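Local coordinates for protein proline iminopeptidase (Streptomyces halstedii, PDB 3WMR) that is an alpha/beta-hydrolase-fold amidohydrolase with a hydrophobic tunnel for polyketide substrates, and may also release N-terminal proline from peptides, at residues A[130-134]-A[244-248]; A[148-154]-A[272-276]; A[155-159]-A[235-239]; A[98-103]-A[225-230]. All coordinates share one frame; numbering follows the deposited sequence.

Contact 1 of 4, residues A[130-134]-A[244-248]. With P4G (1-ethoxy-2-(2-ethoxyethoxy)ethane), chain E.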
loop_
_atom_site.group_PDB
_atom_site.type_symbol
_atom_site.label_atom_id
_atom_site.label_comp_id
_atom_site.label_asym_id
_atom_site.label_seq_id
_atom_site.Cartn_x
_atom_site.Cartn_y
_atom_site.Cartn_z
ATOM N N MET A 130 6.275 -0.103 -2.174
ATOM C CA MET A 130 7.588 -0.769 -2.130
ATOM C C MET A 130 7.682 -1.835 -3.219
ATOM O O MET A 130 8.712 -1.946 -3.924
ATOM C CB MET A 130 7.866 -1.377 -0.741
ATOM C CG MET A 130 7.834 -0.359 0.392
ATOM S SD MET A 130 8.180 -1.037 2.024
ATOM C CE MET A 130 9.980 -1.018 2.043
ATOM N N LEU A 131 6.637 -2.652 -3.316
ATOM C CA LEU A 131 6.457 -3.610 -4.415
ATOM C C LEU A 131 6.507 -2.898 -5.770
ATOM O O LEU A 131 7.248 -3.302 -6.673
ATOM C CB LEU A 131 5.130 -4.387 -4.242
ATOM C CG LEU A 131 4.771 -5.423 -5.326
ATOM C CD1 LEU A 131 5.808 -6.534 -5.367
ATOM C CD2 LEU A 131 3.384 -6.005 -5.115
ATOM N N GLY A 132 5.726 -1.820 -5.913
ATOM C CA GLY A 132 5.758 -1.016 -7.140
ATOM C C GLY A 132 7.151 -0.552 -7.529
ATOM O O GLY A 132 7.497 -0.555 -8.713
ATOM N N SER A 133 7.957 -0.156 -6.539
ATOM C CA SER A 133 9.317 0.328 -6.803
ATOM C C SER A 133 10.211 -0.796 -7.316
ATOM O O SER A 133 11.016 -0.597 -8.236
ATOM C CB SER A 133 9.943 0.905 -5.536
ATOM O OG SER A 133 9.236 2.038 -5.099
ATOM N N VAL A 134 10.073 -1.973 -6.711
ATOM C CA VAL A 134 10.848 -3.152 -7.139
ATOM C C VAL A 134 10.499 -3.496 -8.590
ATOM O O VAL A 134 11.374 -3.709 -9.441
ATOM C CB VAL A 134 10.581 -4.365 -6.213
ATOM C CG1 VAL A 134 11.270 -5.617 -6.729
ATOM C CG2 VAL A 134 11.046 -4.062 -4.795
ATOM N N ASP A 244 13.618 -6.023 8.224
ATOM C CA ASP A 244 14.888 -5.403 7.835
ATOM C C ASP A 244 14.904 -4.959 6.367
ATOM O O ASP A 244 15.924 -4.505 5.854
ATOM C CB ASP A 244 16.044 -6.384 8.125
ATOM C CG ASP A 244 16.287 -6.568 9.627
ATOM O OD1 ASP A 244 16.500 -5.550 10.324
ATOM O OD2 ASP A 244 16.262 -7.717 10.125
ATOM N N TRP A 245 13.773 -5.066 5.687
ATOM C CA TRP A 245 13.770 -4.923 4.238
ATOM C C TRP A 245 13.810 -3.463 3.751
ATOM O O TRP A 245 13.088 -2.593 4.256
ATOM C CB TRP A 245 12.557 -5.646 3.677
ATOM C CG TRP A 245 12.505 -5.693 2.192
ATOM C CD1 TRP A 245 13.470 -6.168 1.343
ATOM C CD2 TRP A 245 11.412 -5.279 1.372
ATOM N NE1 TRP A 245 13.047 -6.062 0.044
ATOM C CE2 TRP A 245 11.787 -5.515 0.032
ATOM C CE3 TRP A 245 10.149 -4.726 1.641
ATOM C CZ2 TRP A 245 10.948 -5.224 -1.036
ATOM C CZ3 TRP A 245 9.314 -4.433 0.578
ATOM C CH2 TRP A 245 9.718 -4.677 -0.747
ATOM N N SER A 246 14.648 -3.225 2.744
ATOM C CA SER A 246 14.782 -1.912 2.117
ATOM C C SER A 246 14.754 -2.046 0.598
ATOM O O SER A 246 15.320 -3.001 0.052
ATOM C CB SER A 246 16.097 -1.275 2.535
ATOM O OG SER A 246 16.278 -0.036 1.894
ATOM N N VAL A 247 14.117 -1.096 -0.087
ATOM C CA VAL A 247 14.157 -1.052 -1.569
ATOM C C VAL A 247 15.145 -0.005 -2.124
ATOM O O VAL A 247 15.236 0.187 -3.345
ATOM C CB VAL A 247 12.747 -0.840 -2.198
ATOM C CG1 VAL A 247 11.810 -1.966 -1.778
ATOM C CG2 VAL A 247 12.160 0.520 -1.832
ATOM N N GLU A 248 15.918 0.622 -1.236
ATOM C CA GLU A 248 16.778 1.740 -1.594
ATOM C C GLU A 248 17.744 1.385 -2.738
ATOM O O GLU A 248 18.048 2.230 -3.575
ATOM C CB GLU A 248 17.575 2.209 -0.381
ATOM C CG GLU A 248 16.752 2.850 0.731
ATOM C CD GLU A 248 17.513 2.916 2.040
ATOM O OE1 GLU A 248 17.654 1.875 2.709
ATOM O OE2 GLU A 248 17.988 4.006 2.403
HETATM C C8 P4G E . 13.374 -9.426 3.634
HETATM C C7 P4G E . 14.267 -9.546 2.418
HETATM O O4 P4G E . 13.540 -9.982 1.257
HETATM C C6 P4G E . 14.394 -10.183 0.118
HETATM C C5 P4G E . 13.611 -10.259 -1.198
HETATM O O3 P4G E . 13.763 -9.046 -1.940
HETATM C C4 P4G E . 13.546 -9.158 -3.347
HETATM C C3 P4G E . 13.500 -7.759 -3.974
HETATM O O2 P4G E . 14.017 -6.756 -3.077
HETATM C C2 P4G E . 14.867 -5.790 -3.708
HETATM C C1 P4G E . 15.385 -4.811 -2.675
#

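Contact 2 of 4, residues A[148-154]-A[272-276]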
loop_
_atom_site.group_PDB
_atom_site.type_symbol
_atom_site.label_atom_id
_atom_site.label_comp_id
_atom_site.label_asym_id
_atom_site.label_seq_id
_atom_site.Cartn_x
_atom_site.Cartn_y
_atom_site.Cartn_z
ATOM N N VAL A 148 4.239 6.224 -5.470
ATOM C CA VAL A 148 4.487 5.578 -4.195
ATOM C C VAL A 148 3.860 6.472 -3.126
ATOM O O VAL A 148 4.391 7.537 -2.786
ATOM C CB VAL A 148 5.992 5.305 -3.930
ATOM C CG1 VAL A 148 6.527 4.350 -4.982
ATOM C CG2 VAL A 148 6.805 6.590 -3.889
ATOM N N ALA A 149 2.702 6.015 -2.645
ATOM C CA ALA A 149 1.847 6.748 -1.744
ATOM C C ALA A 149 1.897 6.138 -0.352
ATOM O O ALA A 149 1.586 4.963 -0.197
ATOM C CB ALA A 149 0.413 6.703 -2.261
ATOM N N ASN A 150 2.281 6.936 0.650
ATOM C CA ASN A 150 2.286 6.495 2.048
ATOM C C ASN A 150 3.171 5.278 2.211
ATOM O O ASN A 150 2.870 4.351 2.965
ATOM C CB ASN A 150 0.865 6.198 2.528
ATOM C CG ASN A 150 -0.133 7.218 2.015
ATOM O OD1 ASN A 150 -0.097 8.388 2.404
ATOM N ND2 ASN A 150 -0.980 6.802 1.116
ATOM N N ALA A 151 4.276 5.291 1.485
ATOM C CA ALA A 151 5.134 4.109 1.389
ATOM C C ALA A 151 6.557 4.449 1.745
ATOM O O ALA A 151 7.152 5.320 1.116
ATOM C CB ALA A 151 5.064 3.541 -0.015
ATOM N N PRO A 152 7.138 3.727 2.734
ATOM C CA PRO A 152 8.529 3.963 3.116
ATOM C C PRO A 152 9.485 3.335 2.116
ATOM O O PRO A 152 9.098 2.406 1.425
ATOM C CB PRO A 152 8.642 3.213 4.442
ATOM C CG PRO A 152 7.769 2.024 4.245
ATOM C CD PRO A 152 6.608 2.515 3.387
ATOM N N ALA A 153 10.726 3.815 2.069
ATOM C CA ALA A 153 11.769 3.192 1.232
ATOM C C ALA A 153 12.498 2.073 1.972
ATOM O O ALA A 153 13.158 1.240 1.354
ATOM C CB ALA A 153 12.780 4.232 0.771
ATOM N N SER A 154 12.365 2.054 3.294
ATOM C CA SER A 154 13.058 1.082 4.143
ATOM C C SER A 154 12.281 0.809 5.416
ATOM O O SER A 154 11.927 1.726 6.132
ATOM C CB SER A 154 14.420 1.623 4.535
ATOM O OG SER A 154 14.997 0.849 5.583
ATOM N N THR A 272 11.054 8.670 6.132
ATOM C CA THR A 272 10.914 7.316 5.545
ATOM C C THR A 272 10.932 7.367 4.025
ATOM O O THR A 272 11.379 6.430 3.385
ATOM C CB THR A 272 9.616 6.581 5.962
ATOM O OG1 THR A 272 8.471 7.289 5.478
ATOM C CG2 THR A 272 9.525 6.418 7.465
ATOM N N VAL A 273 10.458 8.477 3.451
ATOM C CA VAL A 273 10.407 8.623 1.997
ATOM C C VAL A 273 11.608 9.372 1.403
ATOM O O VAL A 273 11.729 9.475 0.195
ATOM C CB VAL A 273 9.096 9.295 1.532
ATOM C CG1 VAL A 273 7.893 8.516 2.027
ATOM C CG2 VAL A 273 9.014 10.747 1.972
ATOM N N LYS A 274 12.509 9.869 2.242
ATOM C CA LYS A 274 13.649 10.653 1.763
ATOM C C LYS A 274 14.529 9.921 0.738
ATOM O O LYS A 274 14.962 10.537 -0.242
ATOM C CB LYS A 274 14.500 11.157 2.943
ATOM C CG LYS A 274 15.456 12.282 2.574
ATOM C CD LYS A 274 15.791 13.128 3.800
ATOM C CE LYS A 274 16.699 14.302 3.459
ATOM N NZ LYS A 274 17.939 13.857 2.763
ATOM N N PRO A 275 14.783 8.612 0.939
ATOM C CA PRO A 275 15.540 7.920 -0.092
ATOM C C PRO A 275 14.887 7.963 -1.496
ATOM O O PRO A 275 15.614 7.975 -2.472
ATOM C CB PRO A 275 15.630 6.489 0.447
ATOM C CG PRO A 275 15.521 6.641 1.920
ATOM C CD PRO A 275 14.490 7.720 2.078
ATOM N N PHE A 276 13.541 7.992 -1.603
ATOM C CA PHE A 276 12.907 8.138 -2.928
ATOM C C PHE A 276 13.315 9.473 -3.544
ATOM O O PHE A 276 13.686 9.547 -4.715
ATOM C CB PHE A 276 11.381 8.084 -2.867
ATOM C CG PHE A 276 10.818 6.742 -2.522
ATOM C CD1 PHE A 276 10.829 5.716 -3.444
ATOM C CD2 PHE A 276 10.195 6.534 -1.302
ATOM C CE1 PHE A 276 10.289 4.485 -3.133
ATOM C CE2 PHE A 276 9.650 5.304 -0.982
ATOM C CZ PHE A 276 9.683 4.281 -1.900
#

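Contact 3 of 4, residues A[155-159]-A[235-239]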
loop_
_atom_site.group_PDB
_atom_site.type_symbol
_atom_site.label_atom_id
_atom_site.label_comp_id
_atom_site.label_asym_id
_atom_site.label_seq_id
_atom_site.Cartn_x
_atom_site.Cartn_y
_atom_site.Cartn_z
ATOM N N MET A 155 12.066 -0.459 5.724
ATOM C CA MET A 155 11.442 -0.816 7.000
ATOM C C MET A 155 12.352 -0.538 8.198
ATOM O O MET A 155 11.866 -0.401 9.326
ATOM C CB MET A 155 10.976 -2.271 6.984
ATOM C CG MET A 155 9.950 -2.561 5.896
ATOM S SD MET A 155 8.599 -1.365 5.746
ATOM C CE MET A 155 7.658 -1.657 7.275
ATOM N N LYS A 156 13.666 -0.420 7.966
ATOM C CA LYS A 156 14.572 -0.006 9.040
ATOM C C LYS A 156 14.320 1.426 9.458
ATOM O O LYS A 156 14.192 1.720 10.660
ATOM C CB LYS A 156 16.044 -0.132 8.615
ATOM C CG LYS A 156 16.504 -1.555 8.479
ATOM C CD LYS A 156 18.011 -1.622 8.218
ATOM C CE LYS A 156 18.432 -3.038 7.876
ATOM N NZ LYS A 156 18.189 -3.974 9.021
ATOM N N ILE A 157 14.257 2.320 8.472
ATOM C CA ILE A 157 13.950 3.710 8.743
ATOM C C ILE A 157 12.520 3.794 9.316
ATOM O O ILE A 157 12.268 4.569 10.232
ATOM C CB ILE A 157 14.068 4.589 7.482
ATOM C CG1 ILE A 157 15.505 4.580 6.934
ATOM C CG2 ILE A 157 13.668 6.019 7.799
ATOM C CD1 ILE A 157 15.646 5.221 5.569
ATOM N N TRP A 158 11.608 2.983 8.782
ATOM C CA TRP A 158 10.233 2.913 9.315
ATOM C C TRP A 158 10.267 2.668 10.816
ATOM O O TRP A 158 9.732 3.461 11.566
ATOM C CB TRP A 158 9.443 1.814 8.598
ATOM C CG TRP A 158 7.974 1.658 9.013
ATOM C CD1 TRP A 158 7.493 0.824 9.963
ATOM C CD2 TRP A 158 6.829 2.295 8.422
ATOM N NE1 TRP A 158 6.131 0.895 10.015
ATOM C CE2 TRP A 158 5.694 1.819 9.103
ATOM C CE3 TRP A 158 6.658 3.242 7.409
ATOM C CZ2 TRP A 158 4.402 2.239 8.791
ATOM C CZ3 TRP A 158 5.361 3.667 7.095
ATOM C CH2 TRP A 158 4.256 3.165 7.781
ATOM N N LEU A 159 10.947 1.605 11.257
ATOM C CA LEU A 159 10.993 1.280 12.675
ATOM C C LEU A 159 11.650 2.364 13.535
ATOM O O LEU A 159 11.211 2.590 14.654
ATOM C CB LEU A 159 11.627 -0.093 12.933
ATOM C CG LEU A 159 10.658 -1.258 12.722
ATOM C CD1 LEU A 159 11.396 -2.587 12.765
ATOM C CD2 LEU A 159 9.531 -1.212 13.757
ATOM N N GLU A 235 0.480 -1.774 12.078
ATOM C CA GLU A 235 1.273 -0.863 11.254
ATOM C C GLU A 235 2.669 -0.521 11.778
ATOM O O GLU A 235 3.610 -0.401 10.991
ATOM C CB GLU A 235 0.493 0.442 11.064
ATOM C CG GLU A 235 -0.672 0.318 10.107
ATOM C CD GLU A 235 -0.172 -0.017 8.723
ATOM O OE1 GLU A 235 0.490 0.865 8.130
ATOM O OE2 GLU A 235 -0.396 -1.163 8.269
ATOM N N PHE A 236 2.796 -0.340 13.094
ATOM C CA PHE A 236 4.051 0.123 13.697
ATOM C C PHE A 236 4.899 -0.994 14.340
ATOM O O PHE A 236 6.138 -0.883 14.388
ATOM C CB PHE A 236 3.805 1.266 14.693
ATOM C CG PHE A 236 2.798 0.945 15.785
ATOM C CD1 PHE A 236 1.489 1.417 15.706
ATOM C CD2 PHE A 236 3.162 0.197 16.895
ATOM C CE1 PHE A 236 0.574 1.149 16.717
ATOM C CE2 PHE A 236 2.240 -0.077 17.904
ATOM C CZ PHE A 236 0.951 0.399 17.811
ATOM N N HIS A 237 4.252 -2.054 14.825
ATOM C CA HIS A 237 4.965 -3.183 15.460
ATOM C C HIS A 237 5.351 -4.162 14.360
ATOM O O HIS A 237 4.742 -5.224 14.193
ATOM C CB HIS A 237 4.113 -3.853 16.555
ATOM C CG HIS A 237 4.875 -4.790 17.454
ATOM N ND1 HIS A 237 6.103 -4.475 18.005
ATOM C CD2 HIS A 237 4.556 -6.017 17.935
ATOM C CE1 HIS A 237 6.514 -5.471 18.772
ATOM N NE2 HIS A 237 5.591 -6.418 18.750
ATOM N N VAL A 238 6.374 -3.778 13.595
ATOM C CA VAL A 238 6.810 -4.573 12.447
ATOM C C VAL A 238 7.837 -5.598 12.917
ATOM O O VAL A 238 9.020 -5.279 13.073
ATOM C CB VAL A 238 7.432 -3.694 11.349
ATOM C CG1 VAL A 238 7.996 -4.553 10.209
ATOM C CG2 VAL A 238 6.414 -2.724 10.819
ATOM N N ILE A 239 7.370 -6.817 13.145
ATOM C CA ILE A 239 8.222 -7.909 13.595
ATOM C C ILE A 239 8.205 -9.104 12.634
ATOM O O ILE A 239 8.781 -10.153 12.931
ATOM C CB ILE A 239 7.816 -8.381 15.023
ATOM C CG1 ILE A 239 6.385 -8.914 15.054
ATOM C CG2 ILE A 239 7.996 -7.259 16.022
ATOM C CD1 ILE A 239 6.021 -9.609 16.354
#

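Contact 4 of 4, residues A[98-103]-A[225-230]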
loop_
_atom_site.group_PDB
_atom_site.type_symbol
_atom_site.label_atom_id
_atom_site.label_comp_id
_atom_site.label_asym_id
_atom_site.label_seq_id
_atom_site.Cartn_x
_atom_site.Cartn_y
_atom_site.Cartn_z
ATOM N N TRP A 98 5.943 -16.795 1.627
ATOM C CA TRP A 98 5.466 -15.428 1.466
ATOM C C TRP A 98 6.641 -14.491 1.226
ATOM O O TRP A 98 7.228 -13.941 2.163
ATOM C CB TRP A 98 4.646 -14.999 2.686
ATOM C CG TRP A 98 3.422 -15.845 2.876
ATOM C CD1 TRP A 98 3.177 -16.721 3.901
ATOM C CD2 TRP A 98 2.287 -15.924 2.007
ATOM N NE1 TRP A 98 1.956 -17.328 3.726
ATOM C CE2 TRP A 98 1.387 -16.854 2.574
ATOM C CE3 TRP A 98 1.935 -15.290 0.812
ATOM C CZ2 TRP A 98 0.158 -17.163 1.984
ATOM C CZ3 TRP A 98 0.711 -15.603 0.225
ATOM C CH2 TRP A 98 -0.159 -16.529 0.812
ATOM N N THR A 99 6.973 -14.313 -0.045
ATOM C CA THR A 99 8.138 -13.554 -0.438
ATOM C C THR A 99 7.739 -12.388 -1.323
ATOM O O THR A 99 6.647 -12.368 -1.892
ATOM C CB THR A 99 9.084 -14.435 -1.261
ATOM O OG1 THR A 99 8.369 -14.914 -2.408
ATOM C CG2 THR A 99 9.563 -15.614 -0.422
ATOM N N VAL A 100 8.638 -11.422 -1.424
ATOM C CA VAL A 100 8.484 -10.333 -2.362
ATOM C C VAL A 100 8.420 -10.875 -3.803
ATOM O O VAL A 100 7.637 -10.392 -4.612
ATOM C CB VAL A 100 9.637 -9.310 -2.222
ATOM C CG1 VAL A 100 9.468 -8.164 -3.213
ATOM C CG2 VAL A 100 9.725 -8.799 -0.788
ATOM N N GLN A 101 9.247 -11.873 -4.127
ATOM C CA GLN A 101 9.259 -12.448 -5.478
ATOM C C GLN A 101 7.890 -12.990 -5.868
ATOM O O GLN A 101 7.442 -12.816 -6.996
ATOM C CB GLN A 101 10.299 -13.571 -5.599
ATOM C CG GLN A 101 10.400 -14.128 -7.018
ATOM C CD GLN A 101 10.834 -13.079 -8.038
ATOM O OE1 GLN A 101 10.185 -12.884 -9.081
ATOM N NE2 GLN A 101 11.953 -12.402 -7.750
ATOM N N LEU A 102 7.229 -13.646 -4.925
ATOM C CA LEU A 102 5.884 -14.155 -5.142
ATOM C C LEU A 102 4.949 -13.058 -5.656
ATOM O O LEU A 102 4.242 -13.244 -6.657
ATOM C CB LEU A 102 5.325 -14.713 -3.839
ATOM C CG LEU A 102 3.926 -15.327 -3.901
ATOM C CD1 LEU A 102 3.974 -16.614 -4.710
ATOM C CD2 LEU A 102 3.398 -15.573 -2.495
ATOM N N PHE A 103 4.944 -11.924 -4.961
ATOM C CA PHE A 103 4.013 -10.850 -5.278
ATOM C C PHE A 103 4.408 -10.091 -6.524
ATOM O O PHE A 103 3.531 -9.572 -7.213
ATOM C CB PHE A 103 3.836 -9.910 -4.078
ATOM C CG PHE A 103 3.136 -10.565 -2.937
ATOM C CD1 PHE A 103 1.789 -10.847 -3.022
ATOM C CD2 PHE A 103 3.834 -10.978 -1.813
ATOM C CE1 PHE A 103 1.131 -11.492 -1.995
ATOM C CE2 PHE A 103 3.175 -11.615 -0.776
ATOM C CZ PHE A 103 1.822 -11.878 -0.871
ATOM N N THR A 225 -2.867 -14.392 7.934
ATOM C CA THR A 225 -1.679 -15.167 7.563
ATOM C C THR A 225 -0.580 -14.269 7.003
ATOM O O THR A 225 0.516 -14.204 7.558
ATOM C CB THR A 225 -2.021 -16.258 6.526
ATOM O OG1 THR A 225 -3.022 -17.135 7.061
ATOM C CG2 THR A 225 -0.792 -17.078 6.155
ATOM N N VAL A 226 -0.911 -13.537 5.940
ATOM C CA VAL A 226 0.090 -12.779 5.167
ATOM C C VAL A 226 0.626 -11.586 5.953
ATOM O O VAL A 226 1.835 -11.433 6.112
ATOM C CB VAL A 226 -0.487 -12.309 3.810
ATOM C CG1 VAL A 226 0.548 -11.525 3.004
ATOM C CG2 VAL A 226 -0.990 -13.494 2.994
ATOM N N TYR A 227 -0.284 -10.756 6.450
ATOM C CA TYR A 227 0.067 -9.554 7.219
ATOM C C TYR A 227 0.915 -9.870 8.456
ATOM O O TYR A 227 1.913 -9.193 8.706
ATOM C CB TYR A 227 -1.215 -8.801 7.624
ATOM C CG TYR A 227 -1.022 -7.418 8.208
ATOM C CD1 TYR A 227 -0.882 -6.302 7.388
ATOM C CD2 TYR A 227 -1.053 -7.206 9.583
ATOM C CE1 TYR A 227 -0.739 -5.030 7.923
ATOM C CE2 TYR A 227 -0.903 -5.935 10.118
ATOM C CZ TYR A 227 -0.743 -4.854 9.283
ATOM O OH TYR A 227 -0.593 -3.599 9.803
ATOM N N THR A 228 0.512 -10.884 9.233
ATOM C CA THR A 228 1.240 -11.236 10.455
ATOM C C THR A 228 2.582 -11.905 10.112
ATOM O O THR A 228 3.571 -11.666 10.794
ATOM C CB THR A 228 0.398 -12.083 11.448
ATOM O OG1 THR A 228 0.042 -13.348 10.868
ATOM C CG2 THR A 228 -0.891 -11.321 11.891
ATOM N N THR A 229 2.628 -12.682 9.029
ATOM C CA THR A 229 3.885 -13.282 8.585
ATOM C C THR A 229 4.890 -12.233 8.134
ATOM O O THR A 229 6.010 -12.186 8.641
ATOM C CB THR A 229 3.675 -14.299 7.450
ATOM O OG1 THR A 229 2.819 -15.342 7.911
ATOM C CG2 THR A 229 5.015 -14.918 7.017
ATOM N N MET A 230 4.477 -11.362 7.214
ATOM C CA MET A 230 5.427 -10.462 6.560
ATOM C C MET A 230 5.623 -9.145 7.300
ATOM O O MET A 230 6.735 -8.620 7.342
ATOM C CB MET A 230 5.007 -10.217 5.109
ATOM C CG MET A 230 4.862 -11.503 4.298
ATOM S SD MET A 230 4.715 -11.241 2.517
ATOM C CE MET A 230 6.417 -10.826 2.100
#

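Contact 1 of 4, residues A[130-134]-A[244-248]
Met130 and Trp245 run past each other in opposite directions, the thioether lying obliquely along the outer rim of the indole. Met130 CB is nearest, 3.6 Å from Trp245 CZ3, and the chain then bends at chi3 (84°), which brings CE back to 3.7 Å from Trp245 CE3. The sulfur makes an oblique Met-aromatic contact, SD lying 4.9 Å from the centroid of the six-membered ring and 58° off its normal. Val134 takes the other part of the rim: its CG2 lies near the ring plane, 3.9 Å from Trp245 CZ2. The same methyl meets Val247 CG1 at 3.8 Å, the two valines crossing at about a right angle. Val247 CG1 in turn covers one face of the indole near its rim, so ring, valines and methionine form one apolar cluster. At the pyrrole edge Trp245 NE1 gives a weak in-plane hydrogen bond to ether O2 of the bound P4G, 3.3 Å away; this polyether marks a pocket that Trp245 and Ser246 help to line, consistent with the enzyme's hydrophobic tunnel. Met130 belongs to helix 127-137, which follows the predicted nucleophile Ser126, while Trp245 sits in the loop before strand 258-263. Helix 100-113 packs on Leu131, Val134 and Trp245, and strand 143-149 lies against Ser133.

Contact 2 of 4, residues A[148-154]-A[272-276]
Phe276 is clasped between Val148 and Ala153 where a core strand of the alpha/beta hydrolase fold gives way to the cap, the group of helices that follows strand 143-149. The tight part is the benzene ring itself. Val148 CG2 stands over the centre of one face, 4.0 Å from the centroid and only 3° off the normal, a CH-pi contact. Over the opposite face comes Ala153 CB, shifted toward the rim and 3.7 Å from Phe276 CE2. With CG turned anti to its carbonyl carbon (chi1 -69°), the phenylalanine reaches back toward the strand, so its ring and Val148 meet from opposite directions. Ala151 O comes within 3.3 Å of Phe276 CE2 and 3.4 Å of Val273 CG1. Pro152 O is buried here too and has no hydrogen-bonding partner in the model.

Packing thins out toward the surface. Ala153 CB still meets Pro275 CB at 3.6 Å, but Pro275 is partly exposed, and Lys274 turns away to an exposed position, where its amine pairs with Asp278. Outside the contact, Ser133 of helix 127-137 and Val260 of strand 258-263 also touch Phe276.

A kink in helix 270-279 supplies the polar link. Pro275 has no N-H, and Phe276 N bonds only weakly to Val273 O, one residue short of the usual helical acceptor. Thr272 O receives Ala153 N instead, at 3.0 Å and 169°.

Contact 3 of 4, residues A[155-159]-A[235-239]
The indole N-H of Trp158 is spent on a backbone carbonyl of an irregular loop: NE1 gives a hydrogen bond to Glu235 O, 3.0 Å away. This happens in the cap of the alpha/beta hydrolase fold, where the first turn of helix 155-166 faces the loop that follows helix 225-230. The oxygen lies close to the indole plane, and the bond is moderately bent, with an N-H...O angle of 147°. Trp158 extends toward the loop with CG anti to the backbone N (chi1 -178°), which presents its pyrrole edge to that carbonyl.

Val238 packs beside this bond, against the helix. Its CG2 lies obliquely to the indole, 3.8 Å from Trp158 CD1, and the two side chains cross at about a right angle. Met155 bends at chi2 and chi3, bringing CE over a face of Trp158 and within 3.9 Å of Val238 CG2. Leu159 CD2 also approaches Val238 CB, at 4.0 Å, and Phe236 O at 3.5 Å.

The Glu235 carboxylate is turned with its plane nearly perpendicular to the indole. Its OE2 is hydrogen-bonded to Tyr227 and its OE1 lies close to Glu267 OE2, while the side chain comes about 4 Å from that of His293, a predicted active-site residue. The contact therefore joins cap helix and loop beside the predicted catalytic residues. An inverse gamma turn centred on His237 brings Val238 back toward the helix, marked by a weak bond of 3.0 Å from Val238 N to Phe236 O.

Contact 4 of 4, residues A[98-103]-A[225-230]
Val226 CG2 sits over one face of the Trp98 indole, 3.8 Å from the centroid of the six-membered ring and 8° off its normal, a close CH-pi contact. Two threonine methyls approach the same indole obliquely: Thr225 CG2 is 3.7 Å from Trp98 NE1, and Thr229 CG2 is 4.0 Å from Trp98 CD1. Met230 slides past Phe103 in the opposite direction, its SD 3.7 Å from Phe103 CE2 in an oblique Met-aromatic contact. That sulfur also lies 3.8 Å from Trp98 CB, and Met230 CE rests against the backbone carbonyl Trp98 O. The other methyl of Val226, CG1, meets Phe103 CZ at 4.1 Å.

Further out, polar bonds set these groups. Trp98 NE1 is held by Lys93 O and Thr225 OG1 by Asp223. Thr229 OG1 bonds to Thr225 O at 2.6 Å, from the opposite face of that carbonyl to Thr229 N, which pins the rotamer that sends CG2 toward the tryptophan. Thr99 is the N-cap of helix 100-113, its OG1 accepting from Leu102 N at 3.0 Å.

These hydroxyls and the indole N-H thus find partners within their own segments or nearby in the chain, not across the contact, which joins cap to core by apolar packing.

In the fold
Along the chain the segments run 98-103, 130-134, 148-154, 155-159, 225-230, 235-239, 244-248, 272-276: contact 3 nests inside the loops closed by contacts 1 and 2, and every other pair interleaves. The cap helices lie between strands 143-149 and 258-263 of the central sheet. Contacts 1 and 2, centres 9 Å apart, share a backbone link, Val247 N to Ala153 O. Contacts 1 and 3, centres about 13 Å apart, meet through Trp245 O to Met155 N and the Asp244-Lys156 salt bridge. Glu235 and Tyr227 connect contacts 3 and 4; contacts 2 and 4 stay about 11 Å apart at their nearest atoms. Contacts 1, 2 and 4 involve core elements, contact 3 lies within the cap, all near the predicted catalytic residues or P4G pocket.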